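PDB 4K82: Lv-ranaspumin (Lv-RSN-1) from Leptodactylus vastus, which acts as a surfactant protein of the frog's foam nest, probably lowering surface tension so that foam can form and persist. Local coordinates for residues 18-22 and 62-67; 34-38 and 110-114; 136-141 and 162-166; 177-182 and 193-198. All blocks are in the same frame, centred on the assembly; numbering follows the deposited sequence.

How the contacts relate
Contact 2 lies closest to the middle of this elongated, mostly helical chain, with contact 3 next; both are buried, while contacts 1 and 4 are only partly so and lie about 41 Å apart between centres, on opposite sides of the chain's centre. Helix 29-42 of contact 2 falls in sequence between the two helices of contact 1, its partner 107-121 comes much later, and each contact is closed by a disulfide. Contacts 3 and 4 lack one: the first sets a phenylalanine among aliphatic groups beside a charged fringe, the second combines apolar packing with an asparagine amide and a water. These two touch directly, L163 packing against L178, F179 and L198.

Contact 1: 18-22 and 62-67; sequences CLTKA and LERAGC
C18 and C67 approach to 5.8 Å between CA atoms, and A22 and A65 to 6.1 Å, where a turn of helix 14-24 runs past the C-terminal end of helix 48-64. The disulfide C18–C67 bridges them, with a C-S-S-C torsion of -97°. C18 SG points opposite its own backbone N (chi1 177°) whereas C67 SG lies beside its N, and these two settings turn the sulfurs toward each other. C67 SG then sits over the helix turn, 3.6 Å from L19 N and 4.0 Å from A22 CB. One turn along, the methyl of A22 faces that of A65, CB to CB 4.2 Å, a small-to-small fit that leaves the chains close. On the inner side L19 CD1 meets L62 CD2 at 4.1 Å, the two leucines crossing at a slant. L19 goes on to L96 and L99 of helix 89-102, while L62 reaches L69 and I72 of helix 69-76, which joins the contact to two further helices. The chain turns off its helix at G66, whose positive phi (92°) suits glycine; C67 N bonds to L62 O at 2.8 Å and G66 N to E63 O. This is a Schellman motif closing helix 48-64, with the half-cystine C67 just beyond it, stapling the helix end to helix 14-24.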
loop_
_atom_site.group_PDB
_atom_site.type_symbol
_atom_site.label_atom_id
_atom_site.label_comp_id
_atom_site.label_asym_id
_atom_site.label_seq_id
_atom_site.Cartn_x
_atom_site.Cartn_y
_atom_site.Cartn_z
ATOM N N CYS A 18 19.168 11.364 -4.800
ATOM C CA CYS A 18 18.309 10.782 -5.821
ATOM C C CYS A 18 16.900 10.582 -5.265
ATOM O O CYS A 18 15.906 10.864 -5.939
ATOM C CB CYS A 18 18.894 9.452 -6.299
ATOM S SG CYS A 18 17.885 8.559 -7.510
ATOM N N LEU A 19 16.834 10.090 -4.032
ATOM C CA LEU A 19 15.561 9.856 -3.364
ATOM C C LEU A 19 14.802 11.165 -3.186
ATOM O O LEU A 19 13.604 11.242 -3.455
ATOM C CB LEU A 19 15.792 9.201 -1.999
ATOM C CG LEU A 19 14.531 8.964 -1.180
ATOM C CD1 LEU A 19 13.583 8.036 -1.944
ATOM C CD2 LEU A 19 14.903 8.384 0.173
ATOM N N THR A 20 15.516 12.191 -2.726
ATOM C CA THR A 20 14.948 13.524 -2.521
ATOM C C THR A 20 14.249 14.054 -3.775
ATOM O O THR A 20 13.106 14.518 -3.723
ATOM C CB THR A 20 16.049 14.524 -2.096
ATOM O OG1 THR A 20 16.633 14.100 -0.860
ATOM C CG2 THR A 20 15.478 15.915 -1.929
ATOM N N LYS A 21 14.937 13.978 -4.907
ATOM C CA LYS A 21 14.365 14.456 -6.155
ATOM C C LYS A 21 13.206 13.562 -6.590
ATOM O O LYS A 21 12.167 14.046 -7.053
ATOM C CB LYS A 21 15.434 14.514 -7.248
ATOM C CG LYS A 21 15.003 15.316 -8.470
ATOM C CD LYS A 21 15.944 15.112 -9.647
ATOM C CE LYS A 21 15.960 13.656 -10.096
ATOM N NZ LYS A 21 14.594 13.038 -10.149
ATOM N N ALA A 22 13.390 12.253 -6.428
ATOM C CA ALA A 22 12.393 11.280 -6.850
ATOM C C ALA A 22 11.044 11.498 -6.156
ATOM O O ALA A 22 9.991 11.286 -6.757
ATOM C CB ALA A 22 12.898 9.869 -6.602
ATOM N N LEU A 62 12.578 1.409 -5.814
ATOM C CA LEU A 62 13.564 2.487 -5.952
ATOM C C LEU A 62 14.137 2.556 -7.367
ATOM O O LEU A 62 14.333 3.646 -7.906
ATOM C CB LEU A 62 14.666 2.347 -4.913
ATOM C CG LEU A 62 14.116 2.672 -3.527
ATOM C CD1 LEU A 62 15.078 2.156 -2.495
ATOM C CD2 LEU A 62 13.895 4.172 -3.386
ATOM N N GLU A 63 14.387 1.399 -7.961
ATOM C CA GLU A 63 14.902 1.366 -9.332
ATOM C C GLU A 63 13.939 2.033 -10.308
ATOM O O GLU A 63 14.359 2.795 -11.189
ATOM C CB GLU A 63 15.190 -0.064 -9.765
ATOM C CG GLU A 63 16.368 -0.686 -9.039
ATOM C CD GLU A 63 16.995 -1.829 -9.812
ATOM O OE1 GLU A 63 16.770 -1.907 -11.040
ATOM O OE2 GLU A 63 17.715 -2.644 -9.194
ATOM N N ARG A 64 12.650 1.759 -10.142
ATOM C CA ARG A 64 11.626 2.331 -11.011
ATOM C C ARG A 64 11.594 3.854 -10.911
ATOM O O ARG A 64 11.130 4.539 -11.828
ATOM C CB ARG A 64 10.250 1.747 -10.667
ATOM C CG ARG A 64 10.100 0.281 -11.035
ATOM C CD ARG A 64 8.832 -0.317 -10.443
ATOM N NE ARG A 64 7.657 0.490 -10.760
ATOM C CZ ARG A 64 6.838 1.002 -9.848
ATOM N NH1 ARG A 64 5.794 1.729 -10.225
ATOM N NH2 ARG A 64 7.055 0.778 -8.559
ATOM N N ALA A 65 12.085 4.380 -9.794
ATOM C CA ALA A 65 12.135 5.817 -9.583
ATOM C C ALA A 65 13.476 6.405 -10.006
ATOM O O ALA A 65 13.682 7.618 -9.932
ATOM C CB ALA A 65 11.841 6.153 -8.124
ATOM N N GLY A 66 14.384 5.536 -10.438
ATOM C CA GLY A 66 15.691 5.949 -10.913
ATOM C C GLY A 66 16.758 5.957 -9.836
ATOM O O GLY A 66 17.849 6.494 -10.041
ATOM N N CYS A 67 16.455 5.365 -8.683
ATOM C CA CYS A 67 17.412 5.336 -7.584
ATOM C C CYS A 67 17.898 3.919 -7.301
ATOM O O CYS A 67 17.330 2.947 -7.789
ATOM C CB CYS A 67 16.794 5.965 -6.339
ATOM S SG CYS A 67 16.247 7.670 -6.628
#

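Contact 2: 34-38 and 110-114; sequences AVIIC and FNAVC
An interhelical disulfide, C38–C114, joins helix 29-42 to helix 107-121 near the middle of this all-helical part of the chain. The two short axes pass 9.0 Å apart and cross at -57°. Both cysteines have a second conformer, so the C-S-S-C torsion of -106° and the oblique sulfur-aromatic contact of C38 SG with the F110 ring are less certain than the rest. One turn earlier on each helix A34 meets F110. A chi1 of -169° carries the F110 ring away from its own N and across to helix 29-42, laying one face over the alanine methyl: A34 CB is 3.9 Å from the ring centroid and displaced toward the rim, a CH-pi contact. I37 comes to the ring edge, its CD1 4.1 Å from F110 CE2, the side chain standing about at right angles to the phenylalanine. Y97 and L100 of helix 89-102 also meet F110, and I37 packs on L100 too, so residues of helices 29-42 and 89-102 both meet the ring. A34 CB touches F110 and V113 alike, and its small size is consistent with the close approach of the backbones, 5.7 Å from A34 CA to F110 CA. V113 CG1 fits between two residues of the opposing helix, 3.6 Å from A34 CB and 3.7 Å from V35 CG2.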
loop_
_atom_site.group_PDB
_atom_site.type_symbol
_atom_site.label_atom_id
_atom_site.label_comp_id
_atom_site.label_asym_id
_atom_site.label_seq_id
_atom_site.Cartn_x
_atom_site.Cartn_y
_atom_site.Cartn_z
ATOM N N ALA A 34 5.688 3.800 1.775
ATOM C CA ALA A 34 4.908 3.704 3.006
ATOM C C ALA A 34 4.370 2.283 3.161
ATOM O O ALA A 34 4.399 1.716 4.247
ATOM C CB ALA A 34 3.767 4.721 3.006
ATOM N N VAL A 35 3.886 1.704 2.070
ATOM C CA VAL A 35 3.403 0.331 2.096
ATOM C C VAL A 35 4.496 -0.640 2.526
ATOM O O VAL A 35 4.287 -1.463 3.411
ATOM C CB VAL A 35 2.854 -0.089 0.727
ATOM C CG1 VAL A 35 2.549 -1.577 0.711
ATOM C CG2 VAL A 35 1.617 0.744 0.374
ATOM N N ILE A 36 5.669 -0.525 1.914
ATOM C CA ILE A 36 6.790 -1.395 2.247
ATOM C C ILE A 36 7.237 -1.241 3.695
ATOM O O ILE A 36 7.369 -2.227 4.421
ATOM C CB ILE A 36 7.955 -1.116 1.310
ATOM C CG1 ILE A 36 7.551 -1.511 -0.106
ATOM C CG2 ILE A 36 9.202 -1.895 1.746
ATOM C CD1 ILE A 36 8.504 -0.983 -1.170
ATOM N N ILE A 37 7.443 0.002 4.113
ATOM C CA ILE A 37 7.871 0.277 5.478
ATOM C C ILE A 37 6.849 -0.228 6.500
ATOM O O ILE A 37 7.188 -0.891 7.477
ATOM C CB ILE A 37 8.116 1.786 5.674
ATOM C CG1 ILE A 37 9.410 2.191 4.955
ATOM C CG2 ILE A 37 8.251 2.115 7.149
ATOM C CD1 ILE A 37 9.487 3.681 4.647
ATOM N N CYS A 38 5.583 0.048 6.263
ATOM C CA CYS A 38 4.594 -0.343 7.246
ATOM C C CYS A 38 4.324 -1.846 7.229
ATOM O O CYS A 38 4.014 -2.428 8.257
ATOM C CB CYS A 38 3.336 0.513 7.105
ATOM S SG CYS A 38 3.728 2.239 7.477
ATOM N N PHE A 110 1.543 9.613 4.289
ATOM C CA PHE A 110 2.276 8.465 4.810
ATOM C C PHE A 110 1.480 7.689 5.860
ATOM O O PHE A 110 1.339 6.472 5.768
ATOM C CB PHE A 110 3.620 8.896 5.405
ATOM C CG PHE A 110 4.529 7.742 5.725
ATOM C CD1 PHE A 110 4.393 7.044 6.915
ATOM C CD2 PHE A 110 5.511 7.345 4.829
ATOM C CE1 PHE A 110 5.215 5.972 7.210
ATOM C CE2 PHE A 110 6.346 6.275 5.127
ATOM C CZ PHE A 110 6.197 5.591 6.316
ATOM N N ASN A 111 0.954 8.398 6.850
ATOM C CA ASN A 111 0.234 7.742 7.934
ATOM C C ASN A 111 -1.080 7.112 7.479
ATOM O O ASN A 111 -1.453 6.037 7.954
ATOM C CB ASN A 111 0.000 8.712 9.098
ATOM C CG ASN A 111 1.294 9.123 9.776
ATOM O OD1 ASN A 111 2.297 8.411 9.696
ATOM N ND2 ASN A 111 1.282 10.274 10.446
ATOM N N ALA A 112 -1.764 7.766 6.543
ATOM C CA ALA A 112 -3.014 7.234 6.009
ATOM C C ALA A 112 -2.750 5.940 5.250
ATOM O O ALA A 112 -3.502 4.976 5.362
ATOM C CB ALA A 112 -3.693 8.254 5.101
ATOM N N VAL A 113 -1.674 5.927 4.466
ATOM C CA VAL A 113 -1.272 4.712 3.751
ATOM C C VAL A 113 -0.847 3.618 4.734
ATOM O O VAL A 113 -1.177 2.441 4.562
ATOM C CB VAL A 113 -0.123 5.000 2.767
ATOM C CG1 VAL A 113 0.400 3.708 2.168
ATOM C CG2 VAL A 113 -0.587 5.950 1.661
ATOM N N CYS A 114 -0.138 4.018 5.781
ATOM C CA CYS A 114 0.328 3.081 6.787
ATOM C C CYS A 114 -0.848 2.405 7.489
ATOM O O CYS A 114 -0.862 1.186 7.675
ATOM C CB CYS A 114 1.194 3.826 7.801
ATOM S SG CYS A 114 2.286 2.786 8.777
#

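Contact 3: 136-141 and 162-166; sequences KFLKDL and ILERL
D140, which reaches across to R165, has its backbone N bonded to K136 O at 3.0 Å. Its carboxylate and the R165 guanidinium form a salt bridge through OD2 and NH2, but the modelled gap is too short to trust, so its exact geometry is doubtful. The two side chains do come from opposite directions. K136 NZ lies 4.2 Å from R165 NE, two positive groups close together, whose mutual repulsion the nearby D140 carboxylate may partly offset; the NE itself is buried with no hydrogen-bond partner in the model. Next to this charged fringe D140 CB rests on I162 CD1 at 3.7 Å. The contact holds together two helices consecutive in the chain, 133-144 and 152-165, joined by a loop. At its centre the F137 ring, which a chi1 of 176° swings out from the helix, takes L166 CD2 squarely over one face, 3.7 Å from the ring centroid and 9° off the normal. L141 CD1, from the same helix as F137, lies on the other face, nearer the rim. I162 CG2 comes in at the ring edge, 3.5 Å from F137 CE1. With an alanine in place of F137, L166 and I162 would probably lose the surface they pack on, opening a gap between the helices. M120 of helix 107-121 touches both F137 and L166.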
loop_
_atom_site.group_PDB
_atom_site.type_symbol
_atom_site.label_atom_id
_atom_site.label_comp_id
_atom_site.label_asym_id
_atom_site.label_seq_id
_atom_site.Cartn_x
_atom_site.Cartn_y
_atom_site.Cartn_z
ATOM N N LYS A 136 -2.010 -0.701 -7.007
ATOM C CA LYS A 136 -2.912 -1.014 -8.127
ATOM C C LYS A 136 -4.375 -1.018 -7.685
ATOM O O LYS A 136 -5.273 -0.558 -8.400
ATOM C CB LYS A 136 -2.596 -2.407 -8.673
ATOM C CG LYS A 136 -1.669 -2.460 -9.870
ATOM C CD LYS A 136 -1.682 -3.853 -10.509
ATOM C CE LYS A 136 -3.061 -4.230 -11.064
ATOM N NZ LYS A 136 -3.948 -4.919 -10.074
ATOM N N PHE A 137 -4.605 -1.583 -6.507
ATOM C CA PHE A 137 -5.934 -1.668 -5.917
ATOM C C PHE A 137 -6.469 -0.270 -5.611
ATOM O O PHE A 137 -7.641 0.047 -5.888
ATOM C CB PHE A 137 -5.829 -2.531 -4.653
ATOM C CG PHE A 137 -7.104 -2.644 -3.855
ATOM C CD1 PHE A 137 -8.261 -3.160 -4.412
ATOM C CD2 PHE A 137 -7.115 -2.293 -2.517
ATOM C CE1 PHE A 137 -9.419 -3.283 -3.662
ATOM C CE2 PHE A 137 -8.265 -2.424 -1.755
ATOM C CZ PHE A 137 -9.421 -2.915 -2.328
ATOM N N LEU A 138 -5.609 0.577 -5.059
ATOM C CA LEU A 138 -6.017 1.934 -4.734
ATOM C C LEU A 138 -6.336 2.715 -6.004
ATOM O O LEU A 138 -7.302 3.473 -6.034
ATOM C CB LEU A 138 -4.949 2.650 -3.908
ATOM C CG LEU A 138 -4.573 1.988 -2.588
ATOM C CD1 LEU A 138 -3.438 2.772 -1.953
ATOM C CD2 LEU A 138 -5.782 1.937 -1.664
ATOM N N LYS A 139 -5.527 2.518 -7.045
ATOM C CA LYS A 139 -5.779 3.152 -8.340
ATOM C C LYS A 139 -7.153 2.771 -8.895
ATOM O O LYS A 139 -7.916 3.636 -9.343
ATOM C CB LYS A 139 -4.689 2.769 -9.351
ATOM C CG LYS A 139 -3.316 3.332 -9.071
ATOM C CD LYS A 139 -2.316 2.718 -10.048
ATOM C CE LYS A 139 -0.903 3.219 -9.817
ATOM N NZ LYS A 139 -0.694 4.561 -10.413
ATOM N N ASP A 140 -7.474 1.483 -8.872
ATOM C CA ASP A 140 -8.769 1.018 -9.361
ATOM C C ASP A 140 -9.926 1.606 -8.553
ATOM O O ASP A 140 -10.950 2.011 -9.106
ATOM C CB ASP A 140 -8.849 -0.504 -9.303
ATOM C CG ASP A 140 -8.046 -1.168 -10.396
ATOM O OD1 ASP A 140 -8.027 -0.620 -11.516
ATOM O OD2 ASP A 140 -7.433 -2.227 -10.130
ATOM N N LEU A 141 -9.763 1.660 -7.239
ATOM C CA LEU A 141 -10.803 2.262 -6.399
ATOM C C LEU A 141 -10.967 3.740 -6.700
ATOM O O LEU A 141 -12.089 4.240 -6.784
ATOM C CB LEU A 141 -10.476 2.080 -4.912
ATOM C CG LEU A 141 -10.547 0.655 -4.367
ATOM C CD1 LEU A 141 -10.171 0.655 -2.876
ATOM C CD2 LEU A 141 -11.922 0.029 -4.582
ATOM N N ILE A 162 -12.825 -5.836 -9.248
ATOM C CA ILE A 162 -11.650 -5.435 -8.485
ATOM C C ILE A 162 -11.370 -6.399 -7.338
ATOM O O ILE A 162 -10.226 -6.829 -7.132
ATOM C CB ILE A 162 -11.806 -3.995 -7.938
ATOM C CG1 ILE A 162 -11.739 -2.985 -9.085
ATOM C CG2 ILE A 162 -10.707 -3.689 -6.899
ATOM C CD1 ILE A 162 -12.298 -1.613 -8.730
ATOM N N LEU A 163 -12.405 -6.743 -6.580
ATOM C CA LEU A 163 -12.215 -7.608 -5.421
ATOM C C LEU A 163 -11.841 -9.022 -5.808
ATOM O O LEU A 163 -11.188 -9.727 -5.034
ATOM C CB LEU A 163 -13.455 -7.630 -4.539
ATOM C CG LEU A 163 -13.824 -6.275 -3.949
ATOM C CD1 LEU A 163 -15.117 -6.384 -3.168
ATOM C CD2 LEU A 163 -12.709 -5.713 -3.079
ATOM N N GLU A 164 -12.258 -9.436 -7.000
ATOM C CA GLU A 164 -11.956 -10.779 -7.464
ATOM C C GLU A 164 -10.449 -10.992 -7.627
ATOM O O GLU A 164 -9.953 -12.110 -7.481
ATOM C CB GLU A 164 -12.691 -11.091 -8.763
ATOM C CG GLU A 164 -12.910 -12.574 -8.941
ATOM C CD GLU A 164 -13.735 -12.899 -10.153
ATOM O OE1 GLU A 164 -13.605 -12.177 -11.163
ATOM O OE2 GLU A 164 -14.516 -13.877 -10.086
ATOM N N ARG A 165 -9.723 -9.912 -7.904
ATOM C CA ARG A 165 -8.269 -9.985 -8.043
ATOM C C ARG A 165 -7.555 -9.846 -6.700
ATOM O O ARG A 165 -6.380 -10.192 -6.569
ATOM C CB ARG A 165 -7.773 -8.918 -9.017
ATOM C CG ARG A 165 -8.517 -8.893 -10.340
ATOM C CD ARG A 165 -7.984 -7.768 -11.215
ATOM N NE ARG A 165 -7.816 -6.546 -10.432
ATOM C CZ ARG A 165 -8.427 -5.394 -10.690
ATOM N NH1 ARG A 165 -9.242 -5.284 -11.734
ATOM N NH2 ARG A 165 -8.209 -4.346 -9.909
ATOM N N LEU A 166 -8.265 -9.341 -5.699
ATOM C CA LEU A 166 -7.695 -9.235 -4.363
ATOM C C LEU A 166 -8.625 -9.843 -3.305
ATOM O O LEU A 166 -9.127 -9.123 -2.437
ATOM C CB LEU A 166 -7.395 -7.768 -4.038
ATOM C CG LEU A 166 -6.514 -7.476 -2.821
ATOM C CD1 LEU A 166 -5.052 -7.751 -3.113
ATOM C CD2 LEU A 166 -6.705 -6.043 -2.348
#

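Contact 4: 177-182 and 193-198; sequences DLFKNI and GIAKPL
D177 begins the contact, its CB 3.9 Å from I194 CD1, while its carboxylate takes a salt bridge from K180 NZ one turn on. L178 follows: extended away from its own N (chi1 -177°), it pushes CD1 against A195, 3.6 Å from A195 CA, and on toward L198, which it crosses at about a right angle. N181 carries the polar part. Its ND2 donates to D177 O at 2.8 Å, with D177 O lying in the amide plane of N181, so the bond fixes the rotation of the side chain. The other end of the amide, OD1, receives a hydrogen bond from a water at 2.9 Å, and that water accepts one from I194 N. N181 crosses the I194 side chain at about a right angle, its ND2 3.7 Å from I194 CG1, and its CB lies 3.8 Å from A195 CB. G193, next to I194 in the chain, has positive phi, and a CB there would strike N181 OD1. An alanine at N181 is likely to leave D177 O without this donor and the water without one of its partners. I182 ends the segment, its CG1 3.8 Å from A195 CB, and starts the hairpin of strands 182-185 and 188-191. At the base of that hairpin, the chemistry implies apolar packing centred on A195 CB, with one asparagine ordering the backbone on both sides, once directly and once through water.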
loop_
_atom_site.group_PDB
_atom_site.type_symbol
_atom_site.label_atom_id
_atom_site.label_comp_id
_atom_site.label_asym_id
_atom_site.label_seq_id
_atom_site.Cartn_x
_atom_site.Cartn_y
_atom_site.Cartn_z
ATOM N N ASP A 177 -21.265 -14.829 -1.988
ATOM C CA ASP A 177 -22.130 -14.474 -0.875
ATOM C C ASP A 177 -22.026 -13.002 -0.484
ATOM O O ASP A 177 -23.012 -12.396 -0.052
ATOM C CB ASP A 177 -21.846 -15.357 0.344
ATOM C CG ASP A 177 -22.479 -16.728 0.230
ATOM O OD1 ASP A 177 -23.211 -16.974 -0.750
ATOM O OD2 ASP A 177 -22.247 -17.562 1.122
ATOM N N LEU A 178 -20.828 -12.436 -0.618
ATOM C CA LEU A 178 -20.627 -11.023 -0.320
ATOM C C LEU A 178 -21.560 -10.188 -1.198
ATOM O O LEU A 178 -22.282 -9.313 -0.709
ATOM C CB LEU A 178 -19.167 -10.623 -0.548
ATOM C CG LEU A 178 -18.823 -9.177 -0.191
ATOM C CD1 LEU A 178 -18.494 -9.055 1.281
ATOM C CD2 LEU A 178 -17.673 -8.666 -1.050
ATOM N N PHE A 179 -21.592 -10.492 -2.485
ATOM C CA PHE A 179 -22.404 -9.667 -3.377
ATOM C C PHE A 179 -23.892 -9.976 -3.371
ATOM O O PHE A 179 -24.689 -9.202 -3.907
ATOM C CB PHE A 179 -21.819 -9.631 -4.782
ATOM C CG PHE A 179 -20.686 -8.656 -4.918
ATOM C CD1 PHE A 179 -19.388 -9.026 -4.592
ATOM C CD2 PHE A 179 -20.929 -7.352 -5.322
ATOM C CE1 PHE A 179 -18.347 -8.117 -4.693
ATOM C CE2 PHE A 179 -19.889 -6.440 -5.441
ATOM C CZ PHE A 179 -18.600 -6.820 -5.121
ATOM N N LYS A 180 -24.291 -11.081 -2.749
ATOM C CA LYS A 180 -25.707 -11.279 -2.459
ATOM C C LYS A 180 -26.191 -10.207 -1.494
ATOM O O LYS A 180 -27.382 -9.918 -1.412
ATOM C CB LYS A 180 -25.964 -12.669 -1.877
ATOM C CG LYS A 180 -25.935 -13.768 -2.919
ATOM C CD LYS A 180 -25.914 -15.157 -2.301
ATOM C CE LYS A 180 -25.487 -16.181 -3.350
ATOM N NZ LYS A 180 -24.919 -17.421 -2.750
ATOM N N ASN A 181 -25.244 -9.608 -0.780
ATOM C CA ASN A 181 -25.530 -8.637 0.263
ATOM C C ASN A 181 -25.114 -7.204 -0.068
ATOM O O ASN A 181 -25.018 -6.350 0.819
ATOM C CB ASN A 181 -24.839 -9.086 1.546
ATOM C CG ASN A 181 -25.485 -10.317 2.137
ATOM O OD1 ASN A 181 -26.466 -10.217 2.874
ATOM N ND2 ASN A 181 -24.948 -11.486 1.807
ATOM N N ILE A 182 -24.864 -6.936 -1.341
ATOM C CA ILE A 182 -24.527 -5.583 -1.753
ATOM C C ILE A 182 -25.584 -5.109 -2.745
ATOM O O ILE A 182 -25.822 -5.757 -3.761
ATOM C CB ILE A 182 -23.113 -5.496 -2.351
ATOM C CG1 ILE A 182 -22.073 -5.922 -1.305
ATOM C CG2 ILE A 182 -22.822 -4.080 -2.850
ATOM C CD1 ILE A 182 -20.636 -5.905 -1.833
ATOM N N GLY A 193 -25.722 -7.304 5.936
ATOM C CA GLY A 193 -25.271 -8.558 6.524
ATOM C C GLY A 193 -23.766 -8.773 6.561
ATOM O O GLY A 193 -23.010 -7.936 7.055
ATOM N N ILE A 194 -23.324 -9.899 6.008
ATOM C CA ILE A 194 -21.901 -10.250 6.023
ATOM C C ILE A 194 -21.012 -9.330 5.166
ATOM O O ILE A 194 -19.787 -9.422 5.225
ATOM C CB ILE A 194 -21.687 -11.718 5.618
ATOM C CG1 ILE A 194 -22.180 -11.949 4.186
ATOM C CG2 ILE A 194 -22.412 -12.636 6.596
ATOM C CD1 ILE A 194 -22.103 -13.403 3.733
ATOM N N ALA A 195 -21.628 -8.442 4.382
ATOM C CA ALA A 195 -20.880 -7.498 3.549
ATOM C C ALA A 195 -20.564 -6.177 4.269
ATOM O O ALA A 195 -19.815 -5.348 3.760
ATOM C CB ALA A 195 -21.635 -7.220 2.248
ATOM N N LYS A 196 -21.119 -5.991 5.466
ATOM C CA LYS A 196 -20.913 -4.739 6.188
ATOM C C LYS A 196 -19.446 -4.400 6.522
ATOM O O LYS A 196 -19.040 -3.248 6.364
ATOM C CB LYS A 196 -21.806 -4.670 7.442
ATOM C CG LYS A 196 -21.713 -3.346 8.196
ATOM C CD LYS A 196 -22.118 -2.163 7.315
ATOM C CE LYS A 196 -22.738 -1.010 8.127
ATOM N NZ LYS A 196 -21.871 -0.500 9.243
ATOM N N PRO A 197 -18.638 -5.386 6.981
ATOM C CA PRO A 197 -17.222 -5.078 7.217
ATOM C C PRO A 197 -16.484 -4.560 5.974
ATOM O O PRO A 197 -15.714 -3.604 6.089
ATOM C CB PRO A 197 -16.651 -6.434 7.652
ATOM C CG PRO A 197 -17.797 -7.097 8.341
ATOM C CD PRO A 197 -18.998 -6.716 7.511
ATOM N N LEU A 198 -16.729 -5.175 4.815
ATOM C CA LEU A 198 -16.146 -4.710 3.555
ATOM C C LEU A 198 -16.614 -3.282 3.279
ATOM O O LEU A 198 -15.820 -2.415 2.937
ATOM C CB LEU A 198 -16.534 -5.652 2.408
ATOM C CG LEU A 198 -15.896 -5.482 1.023
ATOM C CD1 LEU A 198 -16.529 -4.366 0.216
ATOM C CD2 LEU A 198 -14.392 -5.287 1.107
HETATM O O HOH W 1 -25.891 -11.711 5.252
#